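Local coordinates for lipid transferase CIDEC (Mus musculus, PDB 4IKG), which transfers triacylglycerol between lipid droplets in white adipose tissue, promoting their fusion into one large droplet and so restricting lipolysis, at residues L39-F44 with L73-K78; S45-E50 with M69-L74; R4-R9 with Y60-A65; V17-M22 with Q34-L39. All blocks are in the same frame, centred on the assembly; numbering follows the deposited sequence. Where two conformers were deposited one is given.

Contact 1: residues L39-F44 with L73-K78; sequences LKDKPF and LLAGAK. Unlike the reference sequence in segment 73-78: Ala75 (reference Lys), Ala77 (reference Gln).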
loop_
_atom_site.group_PDB
_atom_site.type_symbol
_atom_site.label_atom_id
_atom_site.label_comp_id
_atom_site.label_asym_id
_atom_site.label_seq_id
_atom_site.Cartn_x
_atom_site.Cartn_y
_atom_site.Cartn_z
ATOM N N LEU A 39 10.611 -4.630 4.831
ATOM C CA LEU A 39 10.952 -4.633 3.409
ATOM C C LEU A 39 12.410 -4.261 3.148
ATOM O O LEU A 39 12.916 -3.273 3.681
ATOM C CB LEU A 39 10.004 -3.725 2.622
ATOM C CG LEU A 39 8.582 -4.282 2.572
ATOM C CD1 LEU A 39 7.668 -3.402 1.741
ATOM C CD2 LEU A 39 8.598 -5.708 2.034
ATOM N N LYS A 40 13.073 -5.062 2.321
ATOM C CA LYS A 40 14.495 -4.894 2.037
ATOM C C LYS A 40 14.808 -3.565 1.358
ATOM O O LYS A 40 15.858 -2.968 1.599
ATOM C CB LYS A 40 14.991 -6.058 1.183
ATOM C CG LYS A 40 14.942 -7.382 1.916
ATOM C CD LYS A 40 14.913 -8.545 0.955
ATOM C CE LYS A 40 15.458 -9.804 1.600
ATOM N NZ LYS A 40 15.499 -10.924 0.622
ATOM N N ASP A 41 13.897 -3.109 0.508
ATOM C CA ASP A 41 14.028 -1.793 -0.105
ATOM C C ASP A 41 12.670 -1.106 -0.191
ATOM O O ASP A 41 11.635 -1.768 -0.267
ATOM C CB ASP A 41 14.700 -1.886 -1.479
ATOM C CG ASP A 41 14.191 -3.051 -2.303
ATOM O OD1 ASP A 41 13.652 -4.011 -1.712
ATOM O OD2 ASP A 41 14.340 -3.011 -3.543
ATOM N N LYS A 42 12.683 0.223 -0.163
ATOM C CA LYS A 42 11.450 1.002 -0.118
ATOM C C LYS A 42 10.585 0.789 -1.357
ATOM O O LYS A 42 11.076 0.866 -2.484
ATOM C CB LYS A 42 11.758 2.489 0.075
ATOM C CG LYS A 42 10.525 3.374 0.139
ATOM C CD LYS A 42 10.737 4.570 1.055
ATOM C CE LYS A 42 11.861 5.465 0.562
ATOM N NZ LYS A 42 12.071 6.630 1.466
ATOM N N PRO A 43 9.290 0.504 -1.146
ATOM C CA PRO A 43 8.342 0.301 -2.246
ATOM C C PRO A 43 8.197 1.571 -3.078
ATOM O O PRO A 43 8.370 2.668 -2.547
ATOM C CB PRO A 43 7.025 -0.007 -1.527
ATOM C CG PRO A 43 7.415 -0.431 -0.153
ATOM C CD PRO A 43 8.655 0.333 0.172
ATOM N N PHE A 44 7.880 1.423 -4.361
ATOM C CA PHE A 44 7.808 2.565 -5.266
ATOM C C PHE A 44 6.375 2.905 -5.667
ATOM O O PHE A 44 6.081 4.043 -6.043
ATOM C CB PHE A 44 8.658 2.308 -6.515
ATOM C CG PHE A 44 8.747 3.487 -7.446
ATOM C CD1 PHE A 44 8.197 3.429 -8.717
ATOM C CD2 PHE A 44 9.377 4.654 -7.049
ATOM C CE1 PHE A 44 8.279 4.513 -9.575
ATOM C CE2 PHE A 44 9.460 5.741 -7.903
ATOM C CZ PHE A 44 8.911 5.669 -9.167
ATOM N N LEU A 73 4.024 -2.264 -4.278
ATOM C CA LEU A 73 4.961 -2.757 -5.254
ATOM C C LEU A 73 6.308 -2.119 -5.039
ATOM O O LEU A 73 6.477 -0.910 -5.004
ATOM C CB LEU A 73 4.480 -2.477 -6.658
ATOM C CG LEU A 73 3.756 -3.596 -7.353
ATOM C CD1 LEU A 73 3.351 -4.766 -6.484
ATOM C CD2 LEU A 73 2.557 -2.960 -7.983
ATOM N N LEU A 74 7.273 -2.979 -4.907
ATOM C CA LEU A 74 8.603 -2.557 -4.578
ATOM C C LEU A 74 9.405 -2.408 -5.836
ATOM O O LEU A 74 9.848 -3.393 -6.398
ATOM C CB LEU A 74 9.263 -3.607 -3.669
ATOM C CG LEU A 74 9.068 -5.124 -3.882
ATOM C CD1 LEU A 74 8.918 -5.917 -2.596
ATOM C CD2 LEU A 74 8.047 -5.585 -4.911
ATOM N N ALA A 75 9.577 -1.168 -6.277
ATOM C CA ALA A 75 10.828 -0.659 -6.778
ATOM C C ALA A 75 11.500 -1.609 -7.780
ATOM O O ALA A 75 12.535 -2.198 -7.504
ATOM C CB ALA A 75 11.745 -0.281 -5.630
ATOM N N GLY A 76 10.832 -1.805 -8.909
ATOM C CA GLY A 76 11.047 -2.917 -9.801
ATOM C C GLY A 76 9.757 -3.036 -10.602
ATOM O O GLY A 76 9.273 -2.047 -11.178
ATOM N N ALA A 77 9.235 -4.260 -10.644
ATOM C CA ALA A 77 8.031 -4.634 -11.375
ATOM C C ALA A 77 6.713 -4.839 -10.605
ATOM O O ALA A 77 6.650 -4.800 -9.403
ATOM C CB ALA A 77 8.297 -5.839 -12.251
ATOM N N LYS A 78 5.712 -5.165 -11.402
ATOM C CA LYS A 78 4.294 -5.009 -11.231
ATOM C C LYS A 78 3.501 -6.054 -10.420
ATOM O O LYS A 78 4.059 -6.988 -9.870
ATOM C CB LYS A 78 3.705 -4.958 -12.628
ATOM C CG LYS A 78 4.277 -6.016 -13.562
ATOM C CD LYS A 78 4.510 -7.343 -12.860
ATOM C CE LYS A 78 4.762 -8.472 -13.844
ATOM N NZ LYS A 78 5.331 -7.982 -15.131
#

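Contact 2: residues S45-E50 with M69-L74; sequences SLVLEE and MFMVLL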
loop_
_atom_site.group_PDB
_atom_site.type_symbol
_atom_site.label_atom_id
_atom_site.label_comp_id
_atom_site.label_asym_id
_atom_site.label_seq_id
_atom_site.Cartn_x
_atom_site.Cartn_y
_atom_site.Cartn_z
ATOM N N SER A 45 5.482 1.923 -5.584
ATOM C CA SER A 45 4.104 2.129 -6.015
ATOM C C SER A 45 3.099 1.456 -5.086
ATOM O O SER A 45 3.332 0.346 -4.602
ATOM C CB SER A 45 3.915 1.618 -7.446
ATOM O OG SER A 45 2.604 1.876 -7.915
ATOM N N LEU A 46 1.986 2.138 -4.835
ATOM C CA LEU A 46 0.895 1.546 -4.074
ATOM C C LEU A 46 -0.184 1.085 -5.041
ATOM O O LEU A 46 -0.587 1.832 -5.936
ATOM C CB LEU A 46 0.310 2.547 -3.081
ATOM C CG LEU A 46 -0.792 1.968 -2.193
ATOM C CD1 LEU A 46 -0.250 0.810 -1.368
ATOM C CD2 LEU A 46 -1.397 3.032 -1.294
ATOM N N VAL A 47 -0.651 -0.145 -4.867
ATOM C CA VAL A 47 -1.598 -0.716 -5.813
ATOM C C VAL A 47 -2.786 -1.353 -5.094
ATOM O O VAL A 47 -2.712 -1.633 -3.901
ATOM C CB VAL A 47 -0.889 -1.731 -6.743
ATOM C CG1 VAL A 47 -1.260 -3.171 -6.388
ATOM C CG2 VAL A 47 -1.199 -1.425 -8.197
ATOM N N LEU A 48 -3.889 -1.556 -5.808
ATOM C CA LEU A 48 -5.025 -2.271 -5.234
ATOM C C LEU A 48 -4.809 -3.785 -5.328
ATOM O O LEU A 48 -4.432 -4.299 -6.383
ATOM C CB LEU A 48 -6.334 -1.865 -5.919
ATOM C CG LEU A 48 -6.840 -0.443 -5.664
ATOM C CD1 LEU A 48 -8.255 -0.270 -6.200
ATOM C CD2 LEU A 48 -6.784 -0.104 -4.183
ATOM N N GLU A 49 -5.039 -4.490 -4.222
ATOM C CA GLU A 49 -4.861 -5.944 -4.167
ATOM C C GLU A 49 -5.902 -6.659 -5.019
ATOM O O GLU A 49 -5.702 -7.797 -5.444
ATOM C CB GLU A 49 -4.933 -6.443 -2.714
ATOM C CG GLU A 49 -6.045 -7.462 -2.419
ATOM C CD GLU A 49 -5.629 -8.901 -2.698
ATOM O OE1 GLU A 49 -4.459 -9.249 -2.436
ATOM O OE2 GLU A 49 -6.471 -9.682 -3.190
ATOM N N GLU A 50 -7.013 -5.980 -5.272
ATOM C CA GLU A 50 -8.124 -6.590 -5.987
ATOM C C GLU A 50 -7.820 -6.812 -7.465
ATOM O O GLU A 50 -8.113 -7.881 -8.007
ATOM C CB GLU A 50 -9.394 -5.754 -5.831
ATOM C CG GLU A 50 -10.598 -6.341 -6.545
ATOM C CD GLU A 50 -11.841 -5.497 -6.364
ATOM O OE1 GLU A 50 -12.808 -5.686 -7.130
ATOM O OE2 GLU A 50 -11.852 -4.643 -5.452
ATOM N N MET A 69 -8.095 -3.272 0.731
ATOM C CA MET A 69 -6.844 -4.007 0.871
ATOM C C MET A 69 -5.832 -3.532 -0.164
ATOM O O MET A 69 -6.058 -3.653 -1.370
ATOM C CB MET A 69 -7.078 -5.511 0.727
ATOM C CG MET A 69 -5.831 -6.359 0.928
ATOM S SD MET A 69 -5.157 -6.250 2.598
ATOM C CE MET A 69 -6.516 -6.937 3.546
ATOM N N PHE A 70 -4.716 -2.987 0.308
ATOM C CA PHE A 70 -3.677 -2.503 -0.590
ATOM C C PHE A 70 -2.623 -3.563 -0.876
ATOM O O PHE A 70 -2.666 -4.670 -0.337
ATOM C CB PHE A 70 -3.007 -1.252 -0.024
ATOM C CG PHE A 70 -3.921 -0.070 0.079
ATOM C CD1 PHE A 70 -4.141 0.751 -1.015
ATOM C CD2 PHE A 70 -4.564 0.222 1.269
ATOM C CE1 PHE A 70 -4.984 1.841 -0.921
ATOM C CE2 PHE A 70 -5.409 1.313 1.367
ATOM C CZ PHE A 70 -5.619 2.121 0.271
ATOM N N MET A 71 -1.678 -3.203 -1.736
ATOM C CA MET A 71 -0.582 -4.080 -2.108
ATOM C C MET A 71 0.585 -3.228 -2.586
ATOM O O MET A 71 0.474 -2.503 -3.579
ATOM C CB MET A 71 -1.020 -5.056 -3.198
ATOM C CG MET A 71 0.048 -6.060 -3.590
ATOM S SD MET A 71 -0.659 -7.652 -4.051
ATOM C CE MET A 71 0.478 -8.155 -5.342
ATOM N N VAL A 72 1.704 -3.261 -1.882
ATOM C CA VAL A 72 2.806 -2.405 -2.265
ATOM C C VAL A 72 3.599 -3.062 -3.329
ATOM O O VAL A 72 3.845 -4.257 -3.284
ATOM C CB VAL A 72 3.803 -2.134 -1.154
ATOM C CG1 VAL A 72 3.291 -1.101 -0.203
ATOM C CG2 VAL A 72 4.186 -3.417 -0.454
ATOM N N LEU A 73 4.024 -2.264 -4.278
ATOM C CA LEU A 73 4.961 -2.757 -5.254
ATOM C C LEU A 73 6.308 -2.119 -5.039
ATOM O O LEU A 73 6.477 -0.910 -5.004
ATOM C CB LEU A 73 4.480 -2.477 -6.658
ATOM C CG LEU A 73 3.756 -3.596 -7.353
ATOM C CD1 LEU A 73 3.351 -4.766 -6.484
ATOM C CD2 LEU A 73 2.557 -2.960 -7.983
ATOM N N LEU A 74 7.273 -2.979 -4.907
ATOM C CA LEU A 74 8.603 -2.557 -4.578
ATOM C C LEU A 74 9.405 -2.408 -5.836
ATOM O O LEU A 74 9.848 -3.393 -6.398
ATOM C CB LEU A 74 9.263 -3.607 -3.669
ATOM C CG LEU A 74 9.068 -5.124 -3.882
ATOM C CD1 LEU A 74 8.918 -5.917 -2.596
ATOM C CD2 LEU A 74 8.047 -5.585 -4.911
HETATM O O HOH W 1 -8.231 -4.172 -3.184
#

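Contact 3: residues R4-R9 with Y60-A65; sequences RARPCR and YFQALA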
loop_
_atom_site.group_PDB
_atom_site.type_symbol
_atom_site.label_atom_id
_atom_site.label_comp_id
_atom_site.label_asym_id
_atom_site.label_seq_id
_atom_site.Cartn_x
_atom_site.Cartn_y
_atom_site.Cartn_z
ATOM N N ARG A 4 -5.069 14.439 9.661
ATOM C CA ARG A 4 -6.057 13.413 9.972
ATOM C C ARG A 4 -5.653 12.082 9.349
ATOM O O ARG A 4 -5.581 11.956 8.129
ATOM C CB ARG A 4 -7.439 13.829 9.469
ATOM C CG ARG A 4 -8.579 13.020 10.068
ATOM C CD ARG A 4 -8.693 13.269 11.564
ATOM N NE ARG A 4 -9.348 12.167 12.264
ATOM C CZ ARG A 4 -10.540 12.244 12.848
ATOM N NH1 ARG A 4 -11.223 13.380 12.828
ATOM N NH2 ARG A 4 -11.046 11.183 13.461
ATOM N N ALA A 5 -5.401 11.088 10.194
ATOM C CA ALA A 5 -4.894 9.797 9.731
ATOM C C ALA A 5 -5.946 8.965 8.994
ATOM O O ALA A 5 -7.120 9.338 8.936
ATOM C CB ALA A 5 -4.309 9.010 10.893
ATOM N N ARG A 6 -5.512 7.842 8.428
ATOM C CA ARG A 6 -6.389 6.975 7.648
ATOM C C ARG A 6 -5.954 5.518 7.769
ATOM O O ARG A 6 -4.778 5.200 7.583
ATOM C CB ARG A 6 -6.376 7.403 6.179
ATOM C CG ARG A 6 -7.267 6.575 5.266
ATOM C CD ARG A 6 -6.491 6.075 4.058
ATOM N NE ARG A 6 -7.352 5.870 2.898
ATOM C CZ ARG A 6 -8.063 4.770 2.677
ATOM N NH1 ARG A 6 -8.818 4.675 1.592
ATOM N NH2 ARG A 6 -8.023 3.765 3.541
ATOM N N PRO A 7 -6.905 4.623 8.082
ATOM C CA PRO A 7 -6.613 3.191 8.212
ATOM C C PRO A 7 -6.331 2.545 6.859
ATOM O O PRO A 7 -7.040 2.811 5.886
ATOM C CB PRO A 7 -7.904 2.627 8.809
ATOM C CG PRO A 7 -8.966 3.568 8.357
ATOM C CD PRO A 7 -8.323 4.926 8.351
ATOM N N CYS A 8 -5.300 1.708 6.803
ATOM C CA CYS A 8 -4.912 1.055 5.559
ATOM C C CYS A 8 -4.591 -0.418 5.786
ATOM O O CYS A 8 -3.833 -0.761 6.692
ATOM C CB CYS A 8 -3.700 1.759 4.942
ATOM S SG CYS A 8 -3.930 3.520 4.596
ATOM N N ARG A 9 -5.170 -1.289 4.967
ATOM C CA ARG A 9 -4.861 -2.712 5.044
ATOM C C ARG A 9 -3.873 -3.074 3.941
ATOM O O ARG A 9 -4.244 -3.172 2.770
ATOM C CB ARG A 9 -6.134 -3.552 4.929
ATOM C CG ARG A 9 -7.217 -3.156 5.924
ATOM C CD ARG A 9 -8.433 -4.067 5.829
ATOM N NE ARG A 9 -9.533 -3.592 6.666
ATOM C CZ ARG A 9 -10.684 -4.237 6.828
ATOM N NH1 ARG A 9 -10.893 -5.393 6.214
ATOM N NH2 ARG A 9 -11.628 -3.725 7.608
ATOM N N TYR A 60 -7.423 10.030 -4.655
ATOM C CA TYR A 60 -7.934 8.672 -4.840
ATOM C C TYR A 60 -7.606 7.807 -3.631
ATOM O O TYR A 60 -8.396 6.951 -3.235
ATOM C CB TYR A 60 -7.348 8.039 -6.104
ATOM C CG TYR A 60 -7.939 6.695 -6.470
ATOM C CD1 TYR A 60 -9.183 6.606 -7.079
ATOM C CD2 TYR A 60 -7.244 5.516 -6.225
ATOM C CE1 TYR A 60 -9.728 5.380 -7.425
ATOM C CE2 TYR A 60 -7.779 4.284 -6.568
ATOM C CZ TYR A 60 -9.022 4.224 -7.167
ATOM O OH TYR A 60 -9.564 3.006 -7.512
ATOM N N PHE A 61 -6.431 8.038 -3.050
ATOM C CA PHE A 61 -5.990 7.301 -1.871
ATOM C C PHE A 61 -6.898 7.594 -0.684
ATOM O O PHE A 61 -7.189 6.710 0.123
ATOM C CB PHE A 61 -4.538 7.654 -1.530
ATOM C CG PHE A 61 -4.080 7.135 -0.194
ATOM C CD1 PHE A 61 -3.734 5.802 -0.030
ATOM C CD2 PHE A 61 -3.981 7.985 0.897
ATOM C CE1 PHE A 61 -3.308 5.327 1.200
ATOM C CE2 PHE A 61 -3.554 7.514 2.127
ATOM C CZ PHE A 61 -3.218 6.185 2.277
ATOM N N GLN A 62 -7.346 8.841 -0.589
ATOM C CA GLN A 62 -8.249 9.246 0.482
ATOM C C GLN A 62 -9.685 8.802 0.216
ATOM O O GLN A 62 -10.442 8.532 1.148
ATOM C CB GLN A 62 -8.200 10.763 0.685
ATOM C CG GLN A 62 -6.934 11.261 1.361
ATOM C CD GLN A 62 -6.781 10.733 2.774
ATOM O OE1 GLN A 62 -7.762 10.587 3.504
ATOM N NE2 GLN A 62 -5.547 10.440 3.167
ATOM N N ALA A 63 -10.053 8.721 -1.057
ATOM C CA ALA A 63 -11.430 8.418 -1.429
ATOM C C ALA A 63 -11.767 6.932 -1.329
ATOM O O ALA A 63 -12.938 6.566 -1.232
ATOM C CB ALA A 63 -11.728 8.934 -2.821
ATOM N N LEU A 64 -10.746 6.081 -1.356
ATOM C CA LEU A 64 -10.954 4.638 -1.274
ATOM C C LEU A 64 -11.588 4.247 0.060
ATOM O O LEU A 64 -11.415 4.936 1.065
ATOM C CB LEU A 64 -9.635 3.887 -1.482
ATOM C CG LEU A 64 -9.080 3.849 -2.909
ATOM C CD1 LEU A 64 -7.664 3.291 -2.926
ATOM C CD2 LEU A 64 -9.985 3.034 -3.821
ATOM N N ALA A 65 -12.332 3.145 0.058
ATOM C CA ALA A 65 -13.001 2.663 1.264
ATOM C C ALA A 65 -11.994 2.337 2.363
ATOM O O ALA A 65 -10.822 2.077 2.085
ATOM C CB ALA A 65 -13.850 1.446 0.946
#

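Contact 4: residues V17-M22 with Q34-L39; sequences VRKGIM and QDILKL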
loop_
_atom_site.group_PDB
_atom_site.type_symbol
_atom_site.label_atom_id
_atom_site.label_comp_id
_atom_site.label_asym_id
_atom_site.label_seq_id
_atom_site.Cartn_x
_atom_site.Cartn_y
_atom_site.Cartn_z
ATOM N N VAL A 17 1.612 -11.770 4.439
ATOM C CA VAL A 17 1.233 -11.001 5.618
ATOM C C VAL A 17 0.400 -9.764 5.270
ATOM O O VAL A 17 0.726 -9.015 4.344
ATOM C CB VAL A 17 2.472 -10.642 6.492
ATOM C CG1 VAL A 17 3.765 -11.063 5.798
ATOM C CG2 VAL A 17 2.499 -9.159 6.850
ATOM N N ARG A 18 -0.695 -9.578 6.003
ATOM C CA ARG A 18 -1.533 -8.394 5.866
ATOM C C ARG A 18 -1.489 -7.610 7.169
ATOM O O ARG A 18 -1.691 -8.173 8.246
ATOM C CB ARG A 18 -2.973 -8.790 5.543
ATOM C CG ARG A 18 -3.154 -9.393 4.161
ATOM C CD ARG A 18 -4.317 -10.367 4.141
ATOM N NE ARG A 18 -4.192 -11.363 5.201
ATOM C CZ ARG A 18 -3.419 -12.442 5.130
ATOM N NH1 ARG A 18 -2.692 -12.670 4.044
ATOM N NH2 ARG A 18 -3.370 -13.291 6.145
ATOM N N LYS A 19 -1.224 -6.313 7.071
ATOM C CA LYS A 19 -1.057 -5.495 8.263
ATOM C C LYS A 19 -1.815 -4.172 8.206
ATOM O O LYS A 19 -1.949 -3.562 7.141
ATOM C CB LYS A 19 0.432 -5.253 8.516
ATOM C CG LYS A 19 0.789 -5.028 9.972
ATOM C CD LYS A 19 2.290 -5.119 10.194
ATOM C CE LYS A 19 2.780 -6.560 10.164
ATOM N NZ LYS A 19 4.220 -6.661 10.534
ATOM N N GLY A 20 -2.309 -3.740 9.363
ATOM C CA GLY A 20 -3.029 -2.486 9.473
ATOM C C GLY A 20 -2.095 -1.335 9.791
ATOM O O GLY A 20 -1.336 -1.386 10.762
ATOM N N ILE A 21 -2.144 -0.296 8.964
ATOM C CA ILE A 21 -1.263 0.850 9.116
ATOM C C ILE A 21 -2.042 2.153 9.025
ATOM O O ILE A 21 -2.775 2.385 8.064
ATOM C CB ILE A 21 -0.173 0.862 8.028
ATOM C CG1 ILE A 21 0.633 -0.440 8.055
ATOM C CG2 ILE A 21 0.742 2.064 8.206
ATOM C CD1 ILE A 21 1.601 -0.589 6.905
ATOM N N MET A 22 -1.884 3.005 10.032
ATOM C CA MET A 22 -2.454 4.340 9.968
ATOM C C MET A 22 -1.578 5.215 9.077
ATOM O O MET A 22 -0.369 5.315 9.290
ATOM C CB MET A 22 -2.576 4.944 11.367
ATOM C CG MET A 22 -3.532 4.187 12.273
ATOM S SD MET A 22 -5.167 3.988 11.531
ATOM C CE MET A 22 -5.677 5.700 11.367
ATOM N N GLN A 34 7.718 0.245 4.476
ATOM C CA GLN A 34 9.021 -0.418 4.355
ATOM C C GLN A 34 9.493 -0.991 5.688
ATOM O O GLN A 34 9.880 -2.154 5.769
ATOM C CB GLN A 34 10.090 0.526 3.792
ATOM C CG GLN A 34 11.468 -0.125 3.648
ATOM C CD GLN A 34 12.574 0.870 3.327
ATOM O OE1 GLN A 34 12.452 2.065 3.600
ATOM N NE2 GLN A 34 13.663 0.376 2.747
ATOM N N ASP A 35 9.457 -0.166 6.729
ATOM C CA ASP A 35 9.880 -0.591 8.059
ATOM C C ASP A 35 8.769 -1.299 8.830
ATOM O O ASP A 35 9.040 -2.006 9.803
ATOM C CB ASP A 35 10.424 0.594 8.867
ATOM C CG ASP A 35 11.892 0.862 8.594
ATOM O OD1 ASP A 35 12.634 -0.106 8.324
ATOM O OD2 ASP A 35 12.304 2.039 8.657
ATOM N N ILE A 36 7.522 -1.117 8.407
ATOM C CA ILE A 36 6.423 -1.819 9.066
ATOM C C ILE A 36 6.313 -3.284 8.606
ATOM O O ILE A 36 6.100 -4.183 9.422
ATOM C CB ILE A 36 5.075 -1.073 8.916
ATOM C CG1 ILE A 36 5.106 0.232 9.715
ATOM C CG2 ILE A 36 3.922 -1.935 9.395
ATOM C CD1 ILE A 36 3.762 0.909 9.869
ATOM N N LEU A 37 6.493 -3.519 7.307
ATOM C CA LEU A 37 6.349 -4.854 6.717
ATOM C C LEU A 37 7.667 -5.616 6.558
ATOM O O LEU A 37 7.704 -6.653 5.892
ATOM C CB LEU A 37 5.677 -4.759 5.343
ATOM C CG LEU A 37 4.165 -4.557 5.310
ATOM C CD1 LEU A 37 3.624 -4.797 3.910
ATOM C CD2 LEU A 37 3.507 -5.490 6.308
ATOM N N LYS A 38 8.735 -5.102 7.164
ATOM C CA LYS A 38 10.084 -5.650 6.983
ATOM C C LYS A 38 10.465 -5.767 5.506
ATOM O O LYS A 38 10.627 -6.873 4.989
ATOM C CB LYS A 38 10.235 -7.018 7.668
ATOM C CG LYS A 38 10.603 -6.974 9.148
ATOM C CD LYS A 38 10.995 -8.364 9.642
ATOM C CE LYS A 38 11.875 -8.296 10.882
ATOM N NZ LYS A 38 13.043 -7.395 10.677
ATOM N N LEU A 39 10.611 -4.630 4.831
ATOM C CA LEU A 39 10.952 -4.633 3.409
ATOM C C LEU A 39 12.410 -4.261 3.148
ATOM O O LEU A 39 12.916 -3.273 3.681
ATOM C CB LEU A 39 10.004 -3.725 2.622
ATOM C CG LEU A 39 8.582 -4.282 2.572
ATOM C CD1 LEU A 39 7.668 -3.402 1.741
ATOM C CD2 LEU A 39 8.598 -5.708 2.034
#

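Contact 1: residues L39-F44 with L73-K78
Phe44 N donates to Leu73 O at 2.8 Å, the one hydrogen bond that ties 39-44 to 73-78. It marks the place where two neighbouring strands of the ubiquitin-like CIDE-N fold meet their loops: 39-44 leads from helix 26-36 into strand 45-48, while strand 69-73 gives way to the loop that follows Leu73. The angle at the hydrogen is 150°. Ser45 N, of the next residue, donates to the same oxygen, so Leu73 O takes two successive backbone N-H groups where the ladder gives way to loop.

Beside the bond the two backbones come close. Pro43 CA sits 3.7 Å from Leu74 CA, and Pro43 CB lies 3.6 Å from Leu73 O. Outside the two segments the Pro43 side chain touches Leu30, Val33 and Gln34 of helix 26-36 and Val72, so the loop is pinned between helix and sheet just before the strand begins.

Farther out the contact is shallower and more exposed. Ala75 stands where the reference sequence has lysine, and its CB is 4.1 Å from Phe44 CB. Phe44 meets this loop with its CB rather than its ring: CG is anti to the backbone N (chi1 -175°), and the ring leads away from 73-78. The methyl of Ala75 also approaches the backbone of the other loop, with CB 3.4 Å from Lys42 O.

Contact 2: residues S45-E50 with M69-L74
From Ser45 to Glu49 the chain pairs antiparallel with Met69 to Leu73, the short axes 4.6 Å apart and 144° between their directions, in one ladder of the beta-grasp sheet of this ubiquitin-like domain. Ser45 and Leu73 form a hydrogen-bonded pair; the bond from Leu73 N to Ser45 O measures 2.7 Å. Val47 and Met71 form the next such pair, but the return bond from Met71 N to Val47 O is weak, bent to 130° at the hydrogen. Past the strand, Glu49 N still reaches Met69 O at 3.1 Å, and a water bridges that same carbonyl to Glu50 N through a weak bond.

Leu46 and Val72 point to the face covered by helix 26-36, Leu46 packing on Leu26, Leu29 and Leu30 and Val72 on Val33. Leu46 CG is anti to the backbone N (chi1 -177°), and CD2 comes within 3.6 Å of Phe70 CD1, the two side chains crossing obliquely; the Phe70 side chain also touches Cys8 and Leu64.

On the reverse face Val47 and Met71 lie side by side, with Val47 CG1 3.7 Å from Met71 CB. Leu73 joins them through CD2, which is 3.9 Å from Val47 CB. At the end of the ladder the carboxylate of Glu49 forms a salt bridge with Arg15, while Glu49 CG rests 3.5 Å from Met69 CG.

Contact 3: residues R4-R9 with Y60-A65
The buried side chain of Arg6 ties the segment that leads into strand 7-11 of the ubiquitin-like fold to the C-terminal end of helix 58-63, gripping backbone carbonyls with its guanidinium. Arg6 CG is anti to the backbone N (chi1 -180°), and the chain then bends at chi2. NE donates to Phe61 O at 2.9 Å, with that oxygen 24° out of the guanidinium plane. NH1 adds a weak bond to the same carbonyl and a second weak one, 3.3 Å long, to Ala65 O, beyond the helix end; Thr68 also bonds to that oxygen. Leu64 O is still nearer to NH1, but its angle is poor. Such a cluster of carbonyls would be expected to stabilise the positive charge.

The far side of the guanidinium is fixed from its own segment: NH2 donates to Pro7 O at 2.7 Å, the oxygen in the guanidinium plane and NH2 nearly in line with the C=O. With Pro7 O and Phe61 O both engaged, the group has little freedom to rotate.

Arg6 NE also lies 4.1 Å above the Phe61 ring plane, over the centre. Arg6 CZ is 5.1 Å from the ring centroid, a long distance, so any cation-pi attraction is weak at most; the planes are 40° apart. CD touches the ring at CE2 and CZ. Cys8, whose backbone pairs with Ile21, brings its sulfur obliquely to the same ring, SG lying 3.6 Å from CZ.

Contact 4: residues V17-M22 with Q34-L39
Mostly apolar and partly buried, this contact sets Lys19 and Ile21 of the outermost strand 18-22, with Val17 just ahead of it, against Ile36 and Leu37, where helix 26-36 ends. Ile21 and Ile36 meet tip to tip. Ile21 CG2 is 3.6 Å from Ile36 CD1, and Ile21 CD1 comes to 3.7 Å from Ile36 CG2, giving two matched methyl contacts.

Just past the helix, Leu37 has CG anti to its own carbonyl carbon (chi1 -78°), and its CD2 reaches the strand side. Leu37 CD2 lies 3.8 Å from both Val17 CG2 and Lys19 CB; the Leu37 side chain slides past those of Val17 and Lys19 in the opposite direction. Val10 of the adjacent strand also touches Leu37 and Ile21, and extends this apolar patch inward. The setting is that of a beta-grasp fold, as in ubiquitin: the hairpin of strands 7-11 and 18-22 lies against the helix that follows it.

Lys19 adds a polar element. Its aliphatic part packs on the helix, CD 3.7 Å from Ile36 CG2. Beyond it the chain bends at chi3 (-75°), and NZ makes a weak hydrogen bond to Ile36 O. That carbonyl belongs to the last turn of the helix, where the negative end of the helix dipole would be expected to attract the ammonium group. Immediately afterwards the chain turns back, Lys38 taking a positive phi of 53°, and Leu39 N bonds to Gln34 O at 2.7 Å.

Overall arrangement
Contact 2 forms the buried centre, a strand ladder held by backbone bonds and packed on both faces; the other three are partly buried and lie farther out. Contact 1 lies where that ladder ends in loops, sharing Leu73 and Leu74 with it, and contributes one backbone bond and little side-chain packing. Contacts 3 and 4 each bring a helix end against the hairpin 7-11/18-22 or the residues leading into it, yet by different means: arginine-to-carbonyl bonds at helix 58-63, methyl packing with one weak lysine bond at helix 26-36. Contacts 1 and 4 share Leu39, whereas contacts 1 and 3, with centres about 20 Å apart, lie on opposite sides of the chain's centre.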